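Local coordinates for protein putative glycosyl hydrolase (Bacteroides thetaiotaomicron VPI-5482, PDB 3K11) that probably acts as a glycoside hydrolase related to family 88, though its substrate is not established, at residues 49-54 and 111-116; 152-157 and 167-172; 227-232 and 276-281. All blocks are in the same frame, centred on the assembly; numbering follows the deposited sequence.

Contact 1 (49-54 and 111-116)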
loop_
_atom_site.group_PDB
_atom_site.type_symbol
_atom_site.label_atom_id
_atom_site.label_comp_id
_atom_site.label_asym_id
_atom_site.label_seq_id
_atom_site.Cartn_x
_atom_site.Cartn_y
_atom_site.Cartn_z
ATOM N N ALA A 49 -24.019 -24.710 -31.410
ATOM C CA ALA A 49 -23.503 -24.532 -32.755
ATOM C C ALA A 49 -24.613 -24.820 -33.743
ATOM O O ALA A 49 -24.605 -25.855 -34.401
ATOM C CB ALA A 49 -22.278 -25.461 -32.977
ATOM N N ARG A 50 -25.595 -23.924 -33.832
ATOM C CA ARG A 50 -26.708 -24.089 -34.766
ATOM C C ARG A 50 -27.139 -22.753 -35.286
ATOM O O ARG A 50 -26.924 -21.727 -34.629
ATOM C CB ARG A 50 -27.971 -24.640 -34.081
ATOM C CG ARG A 50 -27.755 -25.731 -33.117
ATOM C CD ARG A 50 -29.069 -26.332 -32.638
ATOM N NE ARG A 50 -28.762 -27.537 -31.895
ATOM C CZ ARG A 50 -28.444 -27.576 -30.615
ATOM N NH1 ARG A 50 -28.456 -26.484 -29.864
ATOM N NH2 ARG A 50 -28.189 -28.747 -30.052
ATOM N N VAL A 51 -27.780 -22.799 -36.442
ATOM C CA VAL A 51 -28.441 -21.644 -37.053
ATOM C C VAL A 51 -29.935 -21.782 -36.791
ATOM O O VAL A 51 -30.508 -22.855 -36.974
ATOM C CB VAL A 51 -28.145 -21.542 -38.568
ATOM C CG1 VAL A 51 -28.895 -20.396 -39.227
ATOM C CG2 VAL A 51 -26.610 -21.389 -38.776
ATOM N N VAL A 52 -30.571 -20.691 -36.358
ATOM C CA VAL A 52 -32.009 -20.711 -36.127
ATOM C C VAL A 52 -32.647 -19.463 -36.729
ATOM O O VAL A 52 -31.974 -18.483 -37.019
ATOM C CB VAL A 52 -32.345 -20.720 -34.615
ATOM C CG1 VAL A 52 -31.704 -21.931 -33.906
ATOM C CG2 VAL A 52 -31.875 -19.421 -33.959
ATOM N N ASP A 53 -33.954 -19.527 -36.907
ATOM C CA ASP A 53 -34.754 -18.368 -37.275
ATOM C C ASP A 53 -34.814 -17.442 -36.064
ATOM O O ASP A 53 -35.160 -17.869 -34.942
ATOM C CB ASP A 53 -36.140 -18.811 -37.650
ATOM C CG ASP A 53 -37.027 -17.641 -38.043
ATOM O OD1 ASP A 53 -37.424 -16.850 -37.160
ATOM O OD2 ASP A 53 -37.326 -17.546 -39.225
ATOM N N LYS A 54 -34.448 -16.185 -36.279
ATOM C CA LYS A 54 -34.342 -15.242 -35.194
ATOM C C LYS A 54 -35.672 -14.913 -34.530
ATOM O O LYS A 54 -35.674 -14.453 -33.395
ATOM C CB LYS A 54 -33.664 -13.952 -35.654
ATOM C CG LYS A 54 -34.465 -13.156 -36.617
ATOM C CD LYS A 54 -33.614 -12.041 -37.203
ATOM C CE LYS A 54 -34.418 -11.171 -38.164
ATOM N NZ LYS A 54 -33.547 -10.230 -38.976
ATOM N N PHE A 111 -15.396 -24.796 -34.570
ATOM C CA PHE A 111 -14.659 -24.280 -35.727
ATOM C C PHE A 111 -15.168 -24.808 -37.050
ATOM O O PHE A 111 -15.266 -24.068 -38.021
ATOM C CB PHE A 111 -13.143 -24.575 -35.608
ATOM C CG PHE A 111 -12.408 -23.753 -34.576
ATOM C CD1 PHE A 111 -12.984 -22.651 -33.965
ATOM C CD2 PHE A 111 -11.076 -24.043 -34.309
ATOM C CE1 PHE A 111 -12.276 -21.899 -33.097
ATOM C CE2 PHE A 111 -10.359 -23.253 -33.407
ATOM C CZ PHE A 111 -10.973 -22.233 -32.794
ATOM N N ARG A 112 -15.509 -26.088 -37.107
ATOM C CA ARG A 112 -16.031 -26.646 -38.353
ATOM C C ARG A 112 -17.402 -26.029 -38.692
ATOM O O ARG A 112 -17.701 -25.810 -39.851
ATOM C CB ARG A 112 -16.116 -28.171 -38.276
ATOM C CG ARG A 112 -14.745 -28.795 -38.308
ATOM C CD ARG A 112 -14.759 -30.273 -38.039
ATOM N NE ARG A 112 -13.382 -30.730 -37.955
ATOM C CZ ARG A 112 -12.630 -31.079 -38.996
ATOM N NH1 ARG A 112 -13.118 -31.085 -40.218
ATOM N NH2 ARG A 112 -11.378 -31.436 -38.810
ATOM N N PHE A 113 -18.205 -25.744 -37.663
ATOM C CA PHE A 113 -19.507 -25.144 -37.814
ATOM C C PHE A 113 -19.340 -23.733 -38.351
ATOM O O PHE A 113 -20.003 -23.344 -39.292
ATOM C CB PHE A 113 -20.235 -25.112 -36.461
ATOM C CG PHE A 113 -21.464 -24.224 -36.451
ATOM C CD1 PHE A 113 -22.605 -24.605 -37.149
ATOM C CD2 PHE A 113 -21.472 -23.030 -35.764
ATOM C CE1 PHE A 113 -23.739 -23.805 -37.145
ATOM C CE2 PHE A 113 -22.592 -22.220 -35.746
ATOM C CZ PHE A 113 -23.732 -22.607 -36.439
ATOM N N LEU A 114 -18.472 -22.946 -37.743
ATOM C CA LEU A 114 -18.254 -21.580 -38.224
ATOM C C LEU A 114 -17.722 -21.578 -39.666
ATOM O O LEU A 114 -18.148 -20.751 -40.479
ATOM C CB LEU A 114 -17.306 -20.833 -37.303
ATOM C CG LEU A 114 -17.842 -20.486 -35.905
ATOM C CD1 LEU A 114 -16.729 -19.835 -35.082
ATOM C CD2 LEU A 114 -19.101 -19.597 -35.977
ATOM N N ALA A 115 -16.795 -22.485 -39.972
ATOM C CA ALA A 115 -16.262 -22.623 -41.367
ATOM C C ALA A 115 -17.354 -22.981 -42.360
ATOM O O ALA A 115 -17.379 -22.498 -43.509
ATOM C CB ALA A 115 -15.134 -23.686 -41.414
ATOM N N GLU A 116 -18.257 -23.850 -41.934
ATOM C CA GLU A 116 -19.330 -24.282 -42.783
ATOM C C GLU A 116 -20.303 -23.150 -43.059
ATOM O O GLU A 116 -20.705 -22.967 -44.194
ATOM C CB GLU A 116 -20.085 -25.407 -42.107
ATOM C CG GLU A 116 -21.219 -25.948 -42.944
ATOM C CD GLU A 116 -22.009 -26.988 -42.204
ATOM O OE1 GLU A 116 -21.883 -27.089 -40.952
ATOM O OE2 GLU A 116 -22.773 -27.678 -42.891
#

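Contact 2 (152-157 and 167-172)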
loop_
_atom_site.group_PDB
_atom_site.type_symbol
_atom_site.label_atom_id
_atom_site.label_comp_id
_atom_site.label_asym_id
_atom_site.label_seq_id
_atom_site.Cartn_x
_atom_site.Cartn_y
_atom_site.Cartn_z
ATOM N N THR A 152 -5.863 -16.962 -33.506
ATOM C CA THR A 152 -4.774 -17.665 -32.847
ATOM C C THR A 152 -5.147 -19.115 -32.587
ATOM O O THR A 152 -4.367 -20.031 -32.891
ATOM C CB THR A 152 -4.398 -16.954 -31.549
ATOM O OG1 THR A 152 -3.929 -15.628 -31.877
ATOM C CG2 THR A 152 -3.303 -17.684 -30.741
ATOM N N ALA A 153 -6.298 -19.329 -31.965
ATOM C CA ALA A 153 -6.767 -20.703 -31.685
ATOM C C ALA A 153 -6.979 -21.550 -32.941
ATOM O O ALA A 153 -6.683 -22.757 -32.938
ATOM C CB ALA A 153 -8.038 -20.663 -30.861
HETATM N N MSE A 154 -7.496 -20.935 -34.013
HETATM C CA MSE A 154 -7.729 -21.648 -35.273
HETATM C C MSE A 154 -6.413 -22.092 -35.893
HETATM O O MSE A 154 -6.317 -23.190 -36.388
HETATM C CB MSE A 154 -8.490 -20.774 -36.258
HETATM C CG MSE A 154 -9.950 -20.634 -35.885
HETATM SE SE MSE A 154 -10.872 -19.513 -37.202
HETATM C CE MSE A 154 -12.648 -19.716 -36.486
ATOM N N ILE A 155 -5.397 -21.211 -35.872
ATOM C CA ILE A 155 -4.050 -21.603 -36.319
ATOM C C ILE A 155 -3.505 -22.780 -35.489
ATOM O O ILE A 155 -3.088 -23.802 -36.038
ATOM C CB ILE A 155 -3.087 -20.422 -36.246
ATOM C CG1 ILE A 155 -3.453 -19.365 -37.306
ATOM C CG2 ILE A 155 -1.646 -20.888 -36.485
ATOM C CD1 ILE A 155 -2.858 -17.912 -36.935
ATOM N N LYS A 156 -3.602 -22.679 -34.161
ATOM C CA LYS A 156 -3.123 -23.731 -33.299
ATOM C C LYS A 156 -3.731 -25.081 -33.612
ATOM O O LYS A 156 -3.020 -26.084 -33.734
ATOM C CB LYS A 156 -3.395 -23.394 -31.849
ATOM C CG LYS A 156 -2.509 -22.296 -31.273
ATOM C CD LYS A 156 -3.062 -21.881 -29.940
ATOM C CE LYS A 156 -2.162 -20.929 -29.169
ATOM N NZ LYS A 156 -2.770 -20.514 -27.863
ATOM N N LEU A 157 -5.045 -25.123 -33.798
ATOM C CA LEU A 157 -5.680 -26.411 -34.069
ATOM C C LEU A 157 -5.436 -26.891 -35.497
ATOM O O LEU A 157 -5.195 -28.072 -35.725
ATOM C CB LEU A 157 -7.175 -26.384 -33.745
ATOM C CG LEU A 157 -7.874 -27.764 -33.719
ATOM C CD1 LEU A 157 -7.181 -28.712 -32.737
ATOM C CD2 LEU A 157 -9.340 -27.593 -33.311
ATOM N N ASP A 167 -8.811 -22.336 -43.045
ATOM C CA ASP A 167 -7.855 -21.439 -43.697
ATOM C C ASP A 167 -8.526 -20.167 -44.186
ATOM O O ASP A 167 -7.950 -19.100 -44.062
ATOM C CB ASP A 167 -7.132 -22.093 -44.862
ATOM C CG ASP A 167 -6.048 -21.172 -45.435
ATOM O OD1 ASP A 167 -5.080 -20.871 -44.709
ATOM O OD2 ASP A 167 -6.204 -20.702 -46.584
ATOM N N GLY A 168 -9.739 -20.256 -44.726
ATOM C CA GLY A 168 -10.396 -19.042 -45.211
ATOM C C GLY A 168 -10.629 -18.045 -44.082
ATOM O O GLY A 168 -10.365 -16.831 -44.218
ATOM N N LEU A 169 -11.045 -18.550 -42.922
ATOM C CA LEU A 169 -11.286 -17.670 -41.774
ATOM C C LEU A 169 -9.980 -17.074 -41.261
ATOM O O LEU A 169 -9.932 -15.899 -40.932
ATOM C CB LEU A 169 -12.009 -18.417 -40.641
ATOM C CG LEU A 169 -13.453 -18.848 -40.962
ATOM C CD1 LEU A 169 -13.921 -19.921 -40.014
ATOM C CD2 LEU A 169 -14.322 -17.621 -40.851
ATOM N N ILE A 170 -8.945 -17.905 -41.163
ATOM C CA ILE A 170 -7.616 -17.467 -40.728
ATOM C C ILE A 170 -7.096 -16.386 -41.666
ATOM O O ILE A 170 -6.637 -15.329 -41.226
ATOM C CB ILE A 170 -6.593 -18.627 -40.656
ATOM C CG1 ILE A 170 -6.908 -19.589 -39.524
ATOM C CG2 ILE A 170 -5.153 -18.113 -40.563
ATOM C CD1 ILE A 170 -6.126 -20.907 -39.611
ATOM N N GLN A 171 -7.176 -16.609 -42.966
ATOM C CA GLN A 171 -6.641 -15.585 -43.895
ATOM C C GLN A 171 -7.395 -14.270 -43.778
ATOM O O GLN A 171 -6.783 -13.183 -43.817
ATOM C CB GLN A 171 -6.660 -16.070 -45.347
ATOM C CG GLN A 171 -5.797 -17.338 -45.625
ATOM C CD GLN A 171 -4.341 -17.155 -45.366
ATOM O OE1 GLN A 171 -3.828 -16.038 -45.425
ATOM N NE2 GLN A 171 -3.646 -18.247 -45.032
ATOM N N ASN A 172 -8.710 -14.346 -43.610
ATOM C CA ASN A 172 -9.524 -13.131 -43.485
ATOM C C ASN A 172 -9.183 -12.365 -42.210
ATOM O O ASN A 172 -9.025 -11.168 -42.201
ATOM C CB ASN A 172 -11.004 -13.513 -43.474
ATOM C CG ASN A 172 -11.927 -12.316 -43.532
ATOM O OD1 ASN A 172 -11.795 -11.488 -44.419
ATOM N ND2 ASN A 172 -12.882 -12.236 -42.607
#

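Contact 3 (227-232 and 276-281)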
loop_
_atom_site.group_PDB
_atom_site.type_symbol
_atom_site.label_atom_id
_atom_site.label_comp_id
_atom_site.label_asym_id
_atom_site.label_seq_id
_atom_site.Cartn_x
_atom_site.Cartn_y
_atom_site.Cartn_z
ATOM N N ALA A 227 9.683 -11.554 -36.258
ATOM C CA ALA A 227 10.216 -10.246 -36.015
ATOM C C ALA A 227 9.129 -9.261 -35.683
ATOM O O ALA A 227 9.320 -8.427 -34.812
ATOM C CB ALA A 227 11.081 -9.760 -37.190
ATOM N N GLU A 228 7.993 -9.324 -36.387
ATOM C CA GLU A 228 6.889 -8.380 -36.106
ATOM C C GLU A 228 6.285 -8.633 -34.746
ATOM O O GLU A 228 6.006 -7.681 -34.011
ATOM C CB GLU A 228 5.832 -8.460 -37.191
ATOM C CG GLU A 228 4.685 -7.435 -37.052
ATOM C CD GLU A 228 5.143 -5.991 -37.176
ATOM O OE1 GLU A 228 6.283 -5.733 -37.647
ATOM O OE2 GLU A 228 4.340 -5.110 -36.818
ATOM N N ALA A 229 6.125 -9.900 -34.373
ATOM C CA ALA A 229 5.618 -10.222 -33.020
ATOM C C ALA A 229 6.495 -9.633 -31.917
ATOM O O ALA A 229 6.011 -8.994 -30.958
ATOM C CB ALA A 229 5.462 -11.740 -32.873
ATOM N N VAL A 230 7.806 -9.809 -32.061
ATOM C CA VAL A 230 8.766 -9.226 -31.111
ATOM C C VAL A 230 8.754 -7.681 -31.100
ATOM O O VAL A 230 8.789 -7.039 -30.044
ATOM C CB VAL A 230 10.184 -9.786 -31.352
ATOM C CG1 VAL A 230 11.251 -9.043 -30.520
ATOM C CG2 VAL A 230 10.195 -11.305 -30.975
ATOM N N LYS A 231 8.718 -7.099 -32.281
ATOM C CA LYS A 231 8.690 -5.650 -32.420
ATOM C C LYS A 231 7.484 -5.072 -31.715
ATOM O O LYS A 231 7.579 -4.099 -30.980
ATOM C CB LYS A 231 8.625 -5.310 -33.915
ATOM C CG LYS A 231 8.684 -3.809 -34.216
ATOM C CD LYS A 231 8.510 -3.487 -35.705
ATOM C CE LYS A 231 8.425 -1.913 -35.925
ATOM N NZ LYS A 231 7.707 -1.567 -37.160
ATOM N N GLN A 232 6.310 -5.657 -31.945
ATOM C CA GLN A 232 5.120 -5.231 -31.198
ATOM C C GLN A 232 5.344 -5.356 -29.718
ATOM O O GLN A 232 5.088 -4.431 -28.936
ATOM C CB GLN A 232 3.923 -6.124 -31.564
ATOM C CG GLN A 232 3.416 -5.909 -32.987
ATOM C CD GLN A 232 2.778 -4.564 -33.236
ATOM O OE1 GLN A 232 2.235 -3.956 -32.338
ATOM N NE2 GLN A 232 2.822 -4.120 -34.495
ATOM N N CYS A 276 3.754 -15.372 -22.462
ATOM C CA CYS A 276 3.703 -16.836 -22.564
ATOM C C CYS A 276 3.433 -17.307 -23.981
ATOM O O CYS A 276 4.112 -18.202 -24.445
ATOM C CB CYS A 276 2.627 -17.415 -21.628
ATOM S SG CYS A 276 3.004 -17.226 -19.862
ATOM N N GLU A 277 2.454 -16.712 -24.669
ATOM C CA GLU A 277 2.166 -17.120 -26.032
ATOM C C GLU A 277 3.345 -16.912 -26.983
ATOM O O GLU A 277 3.617 -17.746 -27.870
ATOM C CB GLU A 277 0.956 -16.379 -26.545
ATOM C CG GLU A 277 -0.376 -16.745 -25.858
ATOM C CD GLU A 277 -0.930 -18.061 -26.298
ATOM O OE1 GLU A 277 -0.587 -19.073 -25.674
ATOM O OE2 GLU A 277 -1.793 -18.066 -27.199
ATOM N N LEU A 278 4.036 -15.791 -26.817
ATOM C CA LEU A 278 5.208 -15.451 -27.631
ATOM C C LEU A 278 6.391 -16.336 -27.302
ATOM O O LEU A 278 7.036 -16.870 -28.195
ATOM C CB LEU A 278 5.553 -13.966 -27.452
ATOM C CG LEU A 278 6.723 -13.401 -28.243
ATOM C CD1 LEU A 278 6.557 -13.693 -29.714
ATOM C CD2 LEU A 278 6.897 -11.880 -27.972
ATOM N N LEU A 279 6.656 -16.528 -26.013
ATOM C CA LEU A 279 7.737 -17.412 -25.606
ATOM C C LEU A 279 7.505 -18.910 -25.957
ATOM O O LEU A 279 8.465 -19.700 -26.108
ATOM C CB LEU A 279 8.093 -17.177 -24.136
ATOM C CG LEU A 279 8.762 -15.863 -23.809
ATOM C CD1 LEU A 279 8.691 -15.644 -22.334
ATOM C CD2 LEU A 279 10.213 -15.775 -24.345
ATOM N N ASP A 280 6.235 -19.303 -26.127
ATOM C CA ASP A 280 5.931 -20.633 -26.644
ATOM C C ASP A 280 6.382 -20.792 -28.080
ATOM O O ASP A 280 6.623 -21.896 -28.532
ATOM C CB ASP A 280 4.419 -20.885 -26.600
ATOM C CG ASP A 280 3.900 -21.225 -25.196
ATOM O OD1 ASP A 280 4.702 -21.557 -24.276
ATOM O OD2 ASP A 280 2.639 -21.199 -25.032
ATOM N N VAL A 281 6.470 -19.697 -28.827
ATOM C CA VAL A 281 6.766 -19.775 -30.280
ATOM C C VAL A 281 8.231 -19.471 -30.606
ATOM O O VAL A 281 8.839 -20.104 -31.472
ATOM C CB VAL A 281 5.853 -18.811 -31.043
ATOM C CG1 VAL A 281 6.204 -18.761 -32.500
ATOM C CG2 VAL A 281 4.357 -19.211 -30.891
#

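Contact 1 (49-54 and 111-116)
A49 and R50 pass alongside helix 101-128 just before strand 51-53 begins, the CA of A49 lying 6.5 Å from the CA of F113; from V52 onward the chain has left residues 111-116 behind. F113 does all the touching within 111-116. Its CG stands anti to the backbone N (chi1 167°), and the ring reaches out from the helix toward the incoming chain. The carbonyl group of A49 settles over the phenyl face: A49 C sits 3.5 Å above the ring plane, over its centre, and A49 O covers the same ring at 3.5 Å from F113 CE1. The A49 methyl adds a CH-pi contact, CB standing 4.0 Å from the F113 centroid and 24° off the normal. At the far end of the ring, F113 CZ meets R50 N and, at 3.9 Å, V51 CG2, both obliquely. V51 also packs on V117 and F121 of the same helix, while R50 turns away to a salt bridge with E73. L72 also touches F113. The arrangement is that of a small antiparallel sheet, with 51-53 as its middle strand, resting on helix 101-128, part of what is probably the (alpha/alpha)6 barrel expected for family 88.

Contact 2 (152-157 and 167-172)
I170 drives its side chain between M154 and I155, where helices 148-160 and 167-180 run roughly antiparallel, their short axes 9.7 Å apart with 138° between directions. This is the tight part. I170 CG1 lies 3.8 Å from M154 CB, while I170 CD1 and CG2 both approach I155 CG1, at 3.9 Å each. With CG1 beside its own backbone N (chi1 -69°), I170 also carries CD1 up against the backbone N of I155. An alanine here would strip away all three outer carbons and would probably leave I155 CG1 and the M154 stem facing a gap. Next to it, selenomethionine M154 stretches out and crosses L169, its SE 3.8 Å from L169 CB and its CE as close to L169 CD1. The other flank of 167-172 is looser and faces solvent, with G168 and Q171 exposed and D167 partly so. Q171 NE2 donates an almost straight bond (3.0 Å, N-H...O angle 173°) to the syn side of D167 OD1, somewhat out of the carboxylate plane, an oxygen shared with Y217 OH. No hydrogen bond joins the two segments; buried apolar side chains hold them together, with the D167-Q171 bond off the interface.

Contact 3 (227-232 and 276-281)
No flat group lies between A229, V230 and L278, the three residues that meet here; the planar groups of note, the E228 carboxylate and the Q232 amide, are bonded to each other on another flank of helix 222-240. Q232 NE2 donates to E228 OE2 over 2.9 Å, with an N-H...O angle of 160°. The oxygen lies close to the amide plane, whereas the NH approaches the carboxylate on its anti side, 31° out of its plane. Both groups have further partners: E228 OE2 forms a salt bridge with R183, and the Q232 amide bonds the backbone at G187 and F189, which fixes its rotation. That leaves an apolar strip to meet helix 265-281. The helices come together at A229 and L278, whose CA atoms are 7.5 Å apart, and the small alanine makes room for the leucine. With CG anti to the backbone N (chi1 -178°), L278 sends its two methyls to the neighbouring helix: CD1 meets the A229 methyl at 3.9 Å, and CD2 comes within 4.5 Å of V230 CG2, a looser touch. F233, one turn on from A229, also lies against L278. The buried area is small, 106 Å² in all, and no hydrogen bond crosses it. Around this point helix 265-281 is packed on several sides: C276 and L279 lean on helix 289-304, E277 and V281 touch helix 202-217, and V281 also reaches L226 of helix 222-240. D280 bonds H338 of helix 326-342. The contact is therefore one helix-to-helix seam within the large helical body of the protein.

Overall arrangement
The three contacts follow one another along the chain, each closing before the next opens, and all lie within the family 88 range. Contact 2 is the middle of the row, its centre 17 Å from each of the others; contacts 1 and 3 are 32 Å apart by their centres and do not touch, their nearest atoms being about 12 Å apart. F111 and A115 of helix 101-128 join contact 1 to contact 2, F111 CE2 lying 3.6 Å from M154 CA. A salt bridge, K156 NZ to E277 OE2 at 2.7 Å, ties helix 148-160 to helix 265-281 of contact 3. Packing thus runs from the small sheet through successive helices of the probable barrel.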